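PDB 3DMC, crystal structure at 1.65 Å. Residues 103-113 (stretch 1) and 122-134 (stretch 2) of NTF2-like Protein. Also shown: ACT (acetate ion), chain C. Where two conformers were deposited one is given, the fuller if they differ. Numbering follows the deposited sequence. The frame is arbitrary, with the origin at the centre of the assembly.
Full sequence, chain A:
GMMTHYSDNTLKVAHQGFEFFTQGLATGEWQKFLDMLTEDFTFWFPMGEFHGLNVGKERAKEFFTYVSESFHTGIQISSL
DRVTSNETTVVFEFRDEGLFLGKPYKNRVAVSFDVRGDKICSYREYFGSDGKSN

Stretch 1 (103-113) KPYKNRVAVSF
Stretch 2, residues 122-134: SYREYFGSDGKSN

Build 103-113 as a continuous extended strand and set 122-127 against it antiparallel, the two axes 166° apart and 4.7 Å at closest approach. The register pairs Phe-113 with Tyr-123, Ser-112 with Arg-124, Val-111 with Glu-125, Ala-110 with Tyr-126 and Val-109 with Phe-127. Ala-110 and Ser-112 sit at hydrogen-bonded pairs, so each spends both backbone groups on the partner: Ala-110 N to Tyr-126 O 3.0 Å, Tyr-126 N to Ala-110 O 2.9 Å, Ser-112 N to Arg-124 O 2.8 Å, Arg-124 N to Ser-112 O 2.9 Å. The ladder closes with Gly-128 N donating to Arg-108 O at 2.8 Å.

Side chains alternate. On one face lie Val-109, Val-111, Phe-113, Tyr-123, Glu-125 and Phe-127. Phe-113 (m) brings CE1 within 3.6 Å of Tyr-123 CD2, and the Tyr-123 ring (t) passes Val-111 CG1, 4.3 Å from its CZ. Tyr-123 OH donates to Glu-125 OE1 at 2.8 Å, so the hydroxyl is satisfied beside apolar neighbours. The extended Glu-125 (t, t) places OE2 2.7 Å from acetate OXT. Tyr-105 OH donates to acetate O at 2.6 Å and accepts from Asn-107 ND2 at 2.9 Å.

The other face carries Ala-110, Ser-112, Arg-124 and Tyr-126. Arg-124 (m, t, m) folds back so that NH2 donates to Ser-112 OG (t) at 2.8 Å, while NH1 donates to Ser-122 OG (p) at 3.0 Å. Its buried guanidinium is further satisfied at NE elsewhere in the structure. Ala-110 CB meets Tyr-126 CB at 4.3 Å.

After Phe-127 the chain leaves the strand. At Gly-128 (phi/psi -112/-7) an ideal CB would lie a tight 3.1 Å from Arg-108 CB. Gly-131 adopts 78/-1, a positive phi that favours glycine, and its O accepts from Lys-106 N at 3.0 Å. The turn braces itself: Asp-130 OD1 accepts from Lys-132 N at 3.0 Å and Ser-133 OG at 2.9 Å, and Ser-129 OG donates to Ser-133 O at 2.7 Å. Water 3 accepts from Asn-107 ND2 (3.0 Å) and donates to Ser-129 O (2.7 Å).

The chain end is caught by Arg-108 (m, t, t), whose NE donates to Asn-134 O at 3.0 Å, nearly straight at 173°. Water 4 reinforces this, accepting from Arg-108 NH2 (3.1 Å) and donating to Asn-134 O (2.7 Å). Altogether 1022 Å² is buried, both sides summed.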

# COMPACT_ATOMS: atom_id res chain seq x y z
N LYS A 103 -11.81 -21.24 8.13
CA LYS A 103 -10.33 -21.30 8.06
C LYS A 103 -9.72 -19.94 8.35
O LYS A 103 -10.20 -18.94 7.85
CB LYS A 103 -9.85 -21.82 6.69
CG LYS A 103 -9.71 -23.31 6.62
CD LYS A 103 -10.99 -24.02 6.19
CE LYS A 103 -10.74 -25.53 5.95
NZ LYS A 103 -12.03 -26.28 5.83
N PRO A 104 -8.67 -19.91 9.16
CA PRO A 104 -8.06 -18.66 9.59
C PRO A 104 -7.32 -17.92 8.49
O PRO A 104 -6.30 -18.38 7.96
CB PRO A 104 -7.10 -19.09 10.71
CG PRO A 104 -6.85 -20.54 10.49
CD PRO A 104 -7.95 -21.10 9.65
N TYR A 105 -7.89 -16.78 8.14
CA TYR A 105 -7.29 -15.80 7.24
C TYR A 105 -6.74 -14.65 8.09
O TYR A 105 -7.40 -14.12 8.98
CB TYR A 105 -8.31 -15.30 6.21
CG TYR A 105 -7.91 -14.06 5.41
CD1 TYR A 105 -7.10 -14.17 4.28
CD2 TYR A 105 -8.31 -12.79 5.77
CE1 TYR A 105 -6.71 -13.06 3.53
CE2 TYR A 105 -7.94 -11.66 5.00
CZ TYR A 105 -7.11 -11.80 3.89
OH TYR A 105 -6.73 -10.68 3.12
N LYS A 106 -5.50 -14.32 7.82
CA LYS A 106 -4.85 -13.16 8.42
C LYS A 106 -4.03 -12.46 7.36
O LYS A 106 -3.41 -13.12 6.53
CB LYS A 106 -3.91 -13.58 9.54
CG LYS A 106 -4.59 -14.23 10.71
CD LYS A 106 -3.55 -14.71 11.71
CE LYS A 106 -3.07 -13.57 12.59
NZ LYS A 106 -2.41 -14.05 13.85
N ASN A 107 -4.05 -11.14 7.36
CA ASN A 107 -3.27 -10.39 6.37
C ASN A 107 -2.82 -9.01 6.81
O ASN A 107 -3.22 -8.46 7.85
CB ASN A 107 -4.06 -10.30 5.06
CG ASN A 107 -3.20 -10.52 3.83
OD1 ASN A 107 -1.96 -10.56 3.89
ND2 ASN A 107 -3.87 -10.64 2.66
N ARG A 108 -1.92 -8.48 6.01
CA ARG A 108 -1.54 -7.10 6.03
C ARG A 108 -2.06 -6.52 4.73
O ARG A 108 -2.01 -7.17 3.68
CB ARG A 108 -0.02 -6.89 6.15
CG ARG A 108 0.56 -7.21 7.53
CD ARG A 108 1.98 -6.83 7.69
NE ARG A 108 2.32 -6.78 9.12
CZ ARG A 108 3.11 -5.87 9.67
NH1 ARG A 108 3.65 -4.90 8.93
NH2 ARG A 108 3.37 -5.93 10.96
N VAL A 109 -2.66 -5.34 4.85
CA VAL A 109 -3.32 -4.69 3.72
C VAL A 109 -3.04 -3.21 3.74
O VAL A 109 -2.93 -2.58 4.77
CB VAL A 109 -4.85 -4.92 3.76
CG1 VAL A 109 -5.50 -4.46 2.43
CG2 VAL A 109 -5.18 -6.39 4.06
N ALA A 110 -2.95 -2.66 2.54
CA ALA A 110 -3.01 -1.23 2.37
C ALA A 110 -4.16 -0.92 1.43
O ALA A 110 -4.26 -1.45 0.35
CB ALA A 110 -1.71 -0.67 1.82
N VAL A 111 -5.08 -0.09 1.90
CA VAL A 111 -6.10 0.46 1.01
C VAL A 111 -5.94 1.96 0.93
O VAL A 111 -5.78 2.67 1.93
CB VAL A 111 -7.55 0.08 1.40
CG1 VAL A 111 -7.70 -1.46 1.48
CG2 VAL A 111 -7.99 0.78 2.69
N SER A 112 -6.03 2.42 -0.30
CA SER A 112 -5.82 3.80 -0.68
C SER A 112 -7.14 4.35 -1.24
O SER A 112 -7.76 3.71 -2.07
CB SER A 112 -4.72 3.86 -1.75
OG SER A 112 -4.42 5.18 -2.12
N PHE A 113 -7.59 5.47 -0.68
CA PHE A 113 -8.79 6.16 -1.19
C PHE A 113 -8.39 7.51 -1.82
O PHE A 113 -7.53 8.23 -1.27
CB PHE A 113 -9.79 6.54 -0.05
CG PHE A 113 -10.30 5.38 0.78
CD1 PHE A 113 -10.36 4.11 0.30
CD2 PHE A 113 -10.85 5.63 2.05
CE1 PHE A 113 -10.87 3.06 1.07
CE2 PHE A 113 -11.36 4.60 2.80
CZ PHE A 113 -11.39 3.31 2.30
N SER A 122 -12.25 6.86 -5.64
CA SER A 122 -11.52 5.65 -6.05
C SER A 122 -10.89 4.93 -4.87
O SER A 122 -10.72 5.50 -3.79
CB SER A 122 -10.44 5.98 -7.07
OG SER A 122 -9.46 6.81 -6.48
N TYR A 123 -10.56 3.68 -5.15
CA TYR A 123 -10.08 2.73 -4.16
C TYR A 123 -9.05 1.82 -4.80
O TYR A 123 -9.22 1.37 -5.91
CB TYR A 123 -11.32 1.92 -3.70
CG TYR A 123 -11.12 0.68 -2.86
CD1 TYR A 123 -10.57 -0.49 -3.39
CD2 TYR A 123 -11.56 0.66 -1.56
CE1 TYR A 123 -10.46 -1.66 -2.62
CE2 TYR A 123 -11.44 -0.47 -0.78
CZ TYR A 123 -10.92 -1.64 -1.31
OH TYR A 123 -10.83 -2.74 -0.49
N ARG A 124 -7.97 1.55 -4.06
CA ARG A 124 -6.93 0.64 -4.49
C ARG A 124 -6.51 -0.18 -3.30
O ARG A 124 -6.25 0.39 -2.22
CB ARG A 124 -5.72 1.40 -5.02
CG ARG A 124 -6.02 2.25 -6.28
CD ARG A 124 -4.94 3.35 -6.49
NE ARG A 124 -5.00 4.32 -5.41
CZ ARG A 124 -5.93 5.25 -5.33
NH1 ARG A 124 -6.80 5.39 -6.34
NH2 ARG A 124 -5.95 6.06 -4.30
N GLU A 125 -6.49 -1.49 -3.51
CA GLU A 125 -6.08 -2.47 -2.51
C GLU A 125 -4.79 -3.20 -2.87
O GLU A 125 -4.58 -3.65 -4.00
CB GLU A 125 -7.22 -3.48 -2.24
CG GLU A 125 -6.83 -4.44 -1.11
CD GLU A 125 -7.95 -5.31 -0.58
OE1 GLU A 125 -9.14 -4.96 -0.73
OE2 GLU A 125 -7.61 -6.37 0.01
N TYR A 126 -3.94 -3.28 -1.85
CA TYR A 126 -2.62 -3.95 -1.95
C TYR A 126 -2.46 -4.97 -0.81
O TYR A 126 -2.87 -4.71 0.33
CB TYR A 126 -1.48 -2.93 -1.83
CG TYR A 126 -1.52 -1.75 -2.78
CD1 TYR A 126 -2.34 -0.62 -2.54
CD2 TYR A 126 -0.71 -1.73 -3.93
CE1 TYR A 126 -2.33 0.47 -3.39
CE2 TYR A 126 -0.73 -0.63 -4.81
CZ TYR A 126 -1.56 0.47 -4.53
OH TYR A 126 -1.56 1.56 -5.39
N PHE A 127 -1.87 -6.12 -1.13
CA PHE A 127 -1.64 -7.22 -0.16
C PHE A 127 -0.21 -7.13 0.38
O PHE A 127 0.74 -7.05 -0.40
CB PHE A 127 -1.77 -8.62 -0.82
CG PHE A 127 -3.10 -8.90 -1.51
CD1 PHE A 127 -4.25 -8.21 -1.17
CD2 PHE A 127 -3.20 -9.94 -2.42
CE1 PHE A 127 -5.49 -8.52 -1.79
CE2 PHE A 127 -4.41 -10.26 -3.03
CZ PHE A 127 -5.56 -9.56 -2.72
N GLY A 128 -0.06 -7.22 1.72
CA GLY A 128 1.23 -7.10 2.39
C GLY A 128 1.74 -8.35 3.06
O GLY A 128 2.84 -8.37 3.57
N SER A 129 0.91 -9.40 3.09
CA SER A 129 1.32 -10.70 3.59
C SER A 129 0.74 -11.82 2.72
O SER A 129 0.31 -11.61 1.58
CB SER A 129 0.93 -10.86 5.06
OG SER A 129 1.58 -11.96 5.72
N ASP A 130 0.63 -12.99 3.32
CA ASP A 130 0.35 -14.25 2.61
C ASP A 130 -1.00 -14.87 2.98
O ASP A 130 -1.30 -16.00 2.61
CB ASP A 130 1.44 -15.30 2.84
CG ASP A 130 1.57 -15.71 4.27
OD1 ASP A 130 0.78 -15.21 5.10
OD2 ASP A 130 2.46 -16.55 4.54
N GLY A 131 -1.81 -14.10 3.68
CA GLY A 131 -3.16 -14.54 4.05
C GLY A 131 -3.23 -15.50 5.22
O GLY A 131 -4.33 -15.91 5.62
N LYS A 132 -2.05 -15.84 5.73
CA LYS A 132 -1.85 -16.80 6.85
C LYS A 132 -1.26 -16.15 8.08
O LYS A 132 -1.20 -16.75 9.16
CB LYS A 132 -0.87 -17.92 6.42
CG LYS A 132 -1.40 -18.82 5.36
CD LYS A 132 -0.48 -20.01 5.16
CE LYS A 132 0.83 -19.60 4.50
N SER A 133 -0.84 -14.91 7.93
CA SER A 133 -0.03 -14.25 8.94
C SER A 133 -0.04 -12.74 8.74
O SER A 133 -0.29 -12.24 7.63
CB SER A 133 1.42 -14.71 8.84
OG SER A 133 2.00 -14.27 7.61
N ASN A 134 0.24 -12.03 9.81
CA ASN A 134 0.33 -10.57 9.72
C ASN A 134 1.21 -9.94 10.81
O ASN A 134 1.16 -8.72 11.08
CB ASN A 134 -1.07 -9.99 9.74
CG ASN A 134 -1.79 -10.25 11.06
OD1 ASN A 134 -1.15 -10.58 12.06
ND2 ASN A 134 -3.11 -10.08 11.07
OXT ASN A 134 2.01 -10.67 11.44
C ACT C . -8.70 -7.90 2.89
O ACT C . -8.08 -8.59 3.77
OXT ACT C . -8.57 -8.25 1.67
CH3 ACT C . -9.52 -6.70 3.24
O HOH W 1 -3.51 -18.32 9.62
O HOH W 2 0.34 -13.58 12.32
O HOH W 3 -2.20 -11.88 0.50
O HOH W 4 3.12 -8.31 12.91